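Local coordinates for protein glycerophosphoryl diester phosphodiesterase (Agrobacterium tumefaciens str. C58, PDB 3KS6) that belongs to the glycerophosphoryl diester phosphodiesterase family, folds as a TIM barrel and holds a magnesium ion, at residues 3-14 with 226-237. Residues are numbered along the deposited sequence; the frame is centred on the assembly and turned at random.
With ACT (acetate ion), chain H.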
loop_
_atom_site.group_PDB
_atom_site.type_symbol
_atom_site.label_atom_id
_atom_site.label_comp_id
_atom_site.label_asym_id
_atom_site.label_seq_id
_atom_site.Cartn_x
_atom_site.Cartn_y
_atom_site.Cartn_z
ATOM N N THR A 3 -12.657 2.938 -11.025
ATOM C CA THR A 3 -11.357 2.373 -10.693
ATOM C C THR A 3 -10.590 3.439 -9.929
ATOM O O THR A 3 -10.299 4.495 -10.469
ATOM C CB THR A 3 -10.605 1.952 -11.945
ATOM O OG1 THR A 3 -11.328 0.890 -12.561
ATOM C CG2 THR A 3 -9.174 1.446 -11.607
ATOM N N ARG A 4 -10.243 3.124 -8.680
ATOM C CA ARG A 4 -9.547 4.042 -7.799
ATOM C C ARG A 4 -8.039 3.936 -8.023
ATOM O O ARG A 4 -7.529 2.882 -8.457
ATOM C CB ARG A 4 -9.908 3.777 -6.340
ATOM C CG ARG A 4 -11.377 4.028 -6.010
ATOM C CD ARG A 4 -11.856 3.288 -4.764
ATOM N NE ARG A 4 -11.182 3.745 -3.542
ATOM C CZ ARG A 4 -11.469 4.875 -2.895
ATOM N NH1 ARG A 4 -12.417 5.699 -3.328
ATOM N NH2 ARG A 4 -10.797 5.194 -1.794
ATOM N N ILE A 5 -7.357 5.053 -7.782
ATOM C CA ILE A 5 -5.920 5.175 -7.949
ATOM C C ILE A 5 -5.273 5.397 -6.586
ATOM O O ILE A 5 -5.679 6.315 -5.838
ATOM C CB ILE A 5 -5.536 6.352 -8.852
ATOM C CG1 ILE A 5 -5.979 6.086 -10.288
ATOM C CG2 ILE A 5 -3.993 6.590 -8.827
ATOM C CD1 ILE A 5 -5.808 7.279 -11.216
ATOM N N ALA A 6 -4.257 4.578 -6.276
ATOM C CA ALA A 6 -3.470 4.735 -5.057
ATOM C C ALA A 6 -2.016 5.026 -5.412
ATOM O O ALA A 6 -1.425 4.312 -6.185
ATOM C CB ALA A 6 -3.561 3.484 -4.139
ATOM N N SER A 7 -1.439 6.066 -4.820
ATOM C CA SER A 7 -0.071 6.463 -5.108
ATOM C C SER A 7 0.905 5.603 -4.303
ATOM O O SER A 7 0.941 5.700 -3.084
ATOM C CB SER A 7 0.106 7.923 -4.727
ATOM O OG SER A 7 1.425 8.395 -4.885
ATOM N N HIS A 8 1.699 4.781 -5.004
ATOM C CA HIS A 8 2.562 3.766 -4.380
ATOM C C HIS A 8 3.747 4.425 -3.724
ATOM O O HIS A 8 4.586 5.011 -4.389
ATOM C CB HIS A 8 2.997 2.738 -5.431
ATOM C CG HIS A 8 3.707 1.532 -4.874
ATOM N ND1 HIS A 8 4.978 1.152 -5.277
ATOM C CD2 HIS A 8 3.304 0.603 -3.971
ATOM C CE1 HIS A 8 5.331 0.063 -4.614
ATOM N NE2 HIS A 8 4.325 -0.314 -3.843
ATOM N N ARG A 9 3.791 4.348 -2.404
ATOM C CA ARG A 9 4.866 4.934 -1.620
ATOM C C ARG A 9 4.983 6.459 -1.834
ATOM O O ARG A 9 6.052 7.040 -1.693
ATOM C CB ARG A 9 6.210 4.237 -1.898
ATOM C CG ARG A 9 6.130 2.721 -1.865
ATOM C CD ARG A 9 7.490 2.061 -1.985
ATOM N NE ARG A 9 7.328 0.640 -2.307
ATOM C CZ ARG A 9 8.270 -0.149 -2.805
ATOM N NH1 ARG A 9 9.495 0.299 -3.049
ATOM N NH2 ARG A 9 7.964 -1.410 -3.076
ATOM N N GLY A 10 3.866 7.104 -2.156
ATOM C CA GLY A 10 3.863 8.516 -2.446
ATOM C C GLY A 10 4.222 8.855 -3.883
ATOM O O GLY A 10 4.304 10.017 -4.200
ATOM N N GLY A 11 4.480 7.829 -4.720
ATOM C CA GLY A 11 4.769 7.988 -6.162
ATOM C C GLY A 11 6.261 7.815 -6.430
ATOM O O GLY A 11 6.935 8.753 -6.885
ATOM N N THR A 12 6.752 6.598 -6.196
ATOM C CA THR A 12 8.187 6.288 -6.192
ATOM C C THR A 12 8.964 6.830 -7.388
ATOM O O THR A 12 10.016 7.413 -7.233
ATOM C CB THR A 12 8.403 4.745 -6.134
ATOM O OG1 THR A 12 7.570 4.205 -5.094
ATOM C CG2 THR A 12 9.852 4.354 -5.852
ATOM N N LEU A 13 8.441 6.601 -8.572
ATOM C CA LEU A 13 9.181 6.896 -9.777
ATOM C C LEU A 13 9.080 8.357 -10.169
ATOM O O LEU A 13 9.716 8.744 -11.131
ATOM C CB LEU A 13 8.724 6.000 -10.911
ATOM C CG LEU A 13 9.188 4.543 -10.861
ATOM C CD1 LEU A 13 8.660 3.792 -12.071
ATOM C CD2 LEU A 13 10.711 4.476 -10.831
ATOM N N GLU A 14 8.266 9.141 -9.451
ATOM C CA GLU A 14 8.188 10.591 -9.662
ATOM C C GLU A 14 9.006 11.355 -8.599
ATOM O O GLU A 14 9.679 12.358 -8.904
ATOM C CB GLU A 14 6.728 11.075 -9.615
ATOM C CG GLU A 14 5.874 10.522 -10.752
ATOM C CD GLU A 14 4.426 10.977 -10.758
ATOM O OE1 GLU A 14 4.101 12.040 -10.202
ATOM O OE2 GLU A 14 3.608 10.259 -11.382
ATOM N N VAL A 226 -10.893 -2.684 -12.683
ATOM C CA VAL A 226 -10.556 -3.193 -11.353
ATOM C C VAL A 226 -10.916 -2.158 -10.269
ATOM O O VAL A 226 -11.061 -0.968 -10.555
ATOM C CB VAL A 226 -9.069 -3.630 -11.271
ATOM C CG1 VAL A 226 -8.709 -4.631 -12.396
ATOM C CG2 VAL A 226 -8.132 -2.436 -11.223
ATOM N N LYS A 227 -11.065 -2.611 -9.021
ATOM C CA LYS A 227 -11.484 -1.722 -7.958
ATOM C C LYS A 227 -10.497 -0.605 -7.723
ATOM O O LYS A 227 -10.882 0.556 -7.525
ATOM C CB LYS A 227 -11.695 -2.510 -6.643
ATOM C CG LYS A 227 -12.171 -1.651 -5.507
ATOM C CD LYS A 227 -12.415 -2.478 -4.216
ATOM C CE LYS A 227 -12.817 -1.571 -3.043
ATOM N NZ LYS A 227 -13.202 -2.419 -1.894
ATOM N N VAL A 228 -9.208 -0.955 -7.688
ATOM C CA VAL A 228 -8.167 -0.020 -7.327
ATOM C C VAL A 228 -6.869 -0.612 -7.835
ATOM O O VAL A 228 -6.785 -1.856 -8.002
ATOM C CB VAL A 228 -8.075 0.143 -5.801
ATOM C CG1 VAL A 228 -7.811 -1.218 -5.108
ATOM C CG2 VAL A 228 -6.998 1.208 -5.392
ATOM N N PHE A 229 -5.900 0.268 -8.100
ATOM C CA PHE A 229 -4.512 -0.157 -8.350
ATOM C C PHE A 229 -3.550 0.797 -7.720
ATOM O O PHE A 229 -3.841 1.996 -7.610
ATOM C CB PHE A 229 -4.198 -0.343 -9.842
ATOM C CG PHE A 229 -4.321 0.916 -10.676
ATOM C CD1 PHE A 229 -3.223 1.707 -10.878
ATOM C CD2 PHE A 229 -5.515 1.245 -11.317
ATOM C CE1 PHE A 229 -3.308 2.918 -11.637
ATOM C CE2 PHE A 229 -5.616 2.407 -12.118
ATOM C CZ PHE A 229 -4.511 3.233 -12.278
ATOM N N THR A 230 -2.420 0.271 -7.236
ATOM C CA THR A 230 -1.310 1.112 -6.803
ATOM C C THR A 230 -0.360 1.353 -7.985
ATOM O O THR A 230 -0.200 0.516 -8.873
ATOM C CB THR A 230 -0.527 0.533 -5.664
ATOM O OG1 THR A 230 0.019 -0.739 -6.054
ATOM C CG2 THR A 230 -1.440 0.430 -4.373
ATOM N N THR A 231 0.230 2.549 -8.005
ATOM C CA THR A 231 1.135 2.968 -9.089
ATOM C C THR A 231 2.246 3.870 -8.610
ATOM O O THR A 231 2.052 4.768 -7.789
ATOM C CB THR A 231 0.372 3.705 -10.251
ATOM O OG1 THR A 231 1.267 4.084 -11.333
ATOM C CG2 THR A 231 -0.384 4.942 -9.723
ATOM N N ASP A 232 3.428 3.638 -9.157
ATOM C CA ASP A 232 4.582 4.507 -8.940
ATOM C C ASP A 232 4.547 5.761 -9.805
ATOM O O ASP A 232 5.438 6.607 -9.663
ATOM C CB ASP A 232 5.901 3.766 -9.240
ATOM C CG ASP A 232 6.334 2.861 -8.124
ATOM O OD1 ASP A 232 5.815 2.994 -6.992
ATOM O OD2 ASP A 232 7.238 2.031 -8.396
ATOM N N ARG A 233 3.539 5.875 -10.691
ATOM C CA ARG A 233 3.386 7.042 -11.571
ATOM C C ARG A 233 1.958 7.621 -11.475
ATOM O O ARG A 233 1.183 7.581 -12.447
ATOM C CB ARG A 233 3.729 6.667 -13.019
ATOM C CG ARG A 233 5.224 6.365 -13.230
ATOM C CD ARG A 233 5.584 6.402 -14.725
ATOM N NE ARG A 233 7.030 6.245 -15.014
ATOM C CZ ARG A 233 7.681 5.094 -15.229
ATOM N NH1 ARG A 233 7.067 3.910 -15.142
ATOM N NH2 ARG A 233 8.985 5.108 -15.515
ATOM N N PRO A 234 1.623 8.151 -10.303
ATOM C CA PRO A 234 0.281 8.648 -10.047
ATOM C C PRO A 234 -0.156 9.759 -11.004
ATOM O O PRO A 234 -1.318 9.807 -11.405
ATOM C CB PRO A 234 0.373 9.154 -8.607
ATOM C CG PRO A 234 1.869 9.418 -8.362
ATOM C CD PRO A 234 2.490 8.290 -9.109
ATOM N N THR A 235 0.778 10.613 -11.396
ATOM C CA THR A 235 0.463 11.728 -12.287
ATOM C C THR A 235 -0.006 11.175 -13.632
ATOM O O THR A 235 -1.039 11.574 -14.140
ATOM C CB THR A 235 1.663 12.682 -12.401
ATOM O OG1 THR A 235 1.981 13.224 -11.092
ATOM C CG2 THR A 235 1.342 13.815 -13.386
ATOM N N LEU A 236 0.720 10.190 -14.162
ATOM C CA LEU A 236 0.362 9.506 -15.408
ATOM C C LEU A 236 -0.924 8.745 -15.279
ATOM O O LEU A 236 -1.748 8.778 -16.174
ATOM C CB LEU A 236 1.496 8.552 -15.848
ATOM C CG LEU A 236 1.212 7.662 -17.078
ATOM C CD1 LEU A 236 0.997 8.540 -18.328
ATOM C CD2 LEU A 236 2.311 6.628 -17.301
ATOM N N ALA A 237 -1.111 8.062 -14.159
ATOM C CA ALA A 237 -2.311 7.286 -13.938
ATOM C C ALA A 237 -3.548 8.188 -13.951
ATOM O O ALA A 237 -4.569 7.817 -14.512
ATOM C CB ALA A 237 -2.238 6.530 -12.605
HETATM C C ACT H . 5.275 -3.744 -3.750
HETATM O O ACT H . 5.341 -3.612 -5.002
HETATM O OXT ACT H . 5.582 -2.760 -3.024
HETATM C CH3 ACT H . 4.848 -5.038 -3.128
HETATM O O HOH W 1 4.122 10.070 -13.747
#
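Strands 4-8 and 228-231, the first and last of a TIM barrel, run parallel and close the cylinder. Backbone bonds alternate between them: R4 N gives to K227 O, F229 N to R4 O, A6 N to F229 O, T231 N to A6 O, and H8 N to T231 O (2.8 Å). Just before the strands, the T3 hydroxyl OG1 donates to V226 O at 2.7 Å in the carbonyl plane.

Apolar contacts fill the side facing the helices. I5 and F229 lie side by side, CG1 of I5 being 3.8 Å from CZ of F229, while T3 CG2 meets the ring edge. The branched I5 suits this place because it serves two neighbours: its CD1 reaches on to CB of A237 in helix 234-249. On the other face A6, with a single methyl, leaves room for T230, whose CG2 comes within 3.7 Å of A6 CB.

Where the strands end, polar side chains take over. With CG anti to the backbone N (chi1 -171°), the H8 ring lies alongside D232, and ND1 donates to OD1 at 2.7 Å. That oxygen lies in the ring plane yet is approached from its syn side, 32° out of the carboxylate plane. The bond fixes the ring's rotation; NE2 donates to an acetate oxygen that R9 NH2 also holds, near the magnesium site of E35, D37 and E105.

Beyond them, D232 O receives L13 N, and CD1 of L13 lies over one face of the R233 guanidinium, whose NH1 bonds H213 O. E14 reaches the start of helix 234-249 with an extended chain: OE1 accepts from T235 OG1 at 2.6 Å, and OE2 takes T235 N on its syn lone pair at 2.9 Å.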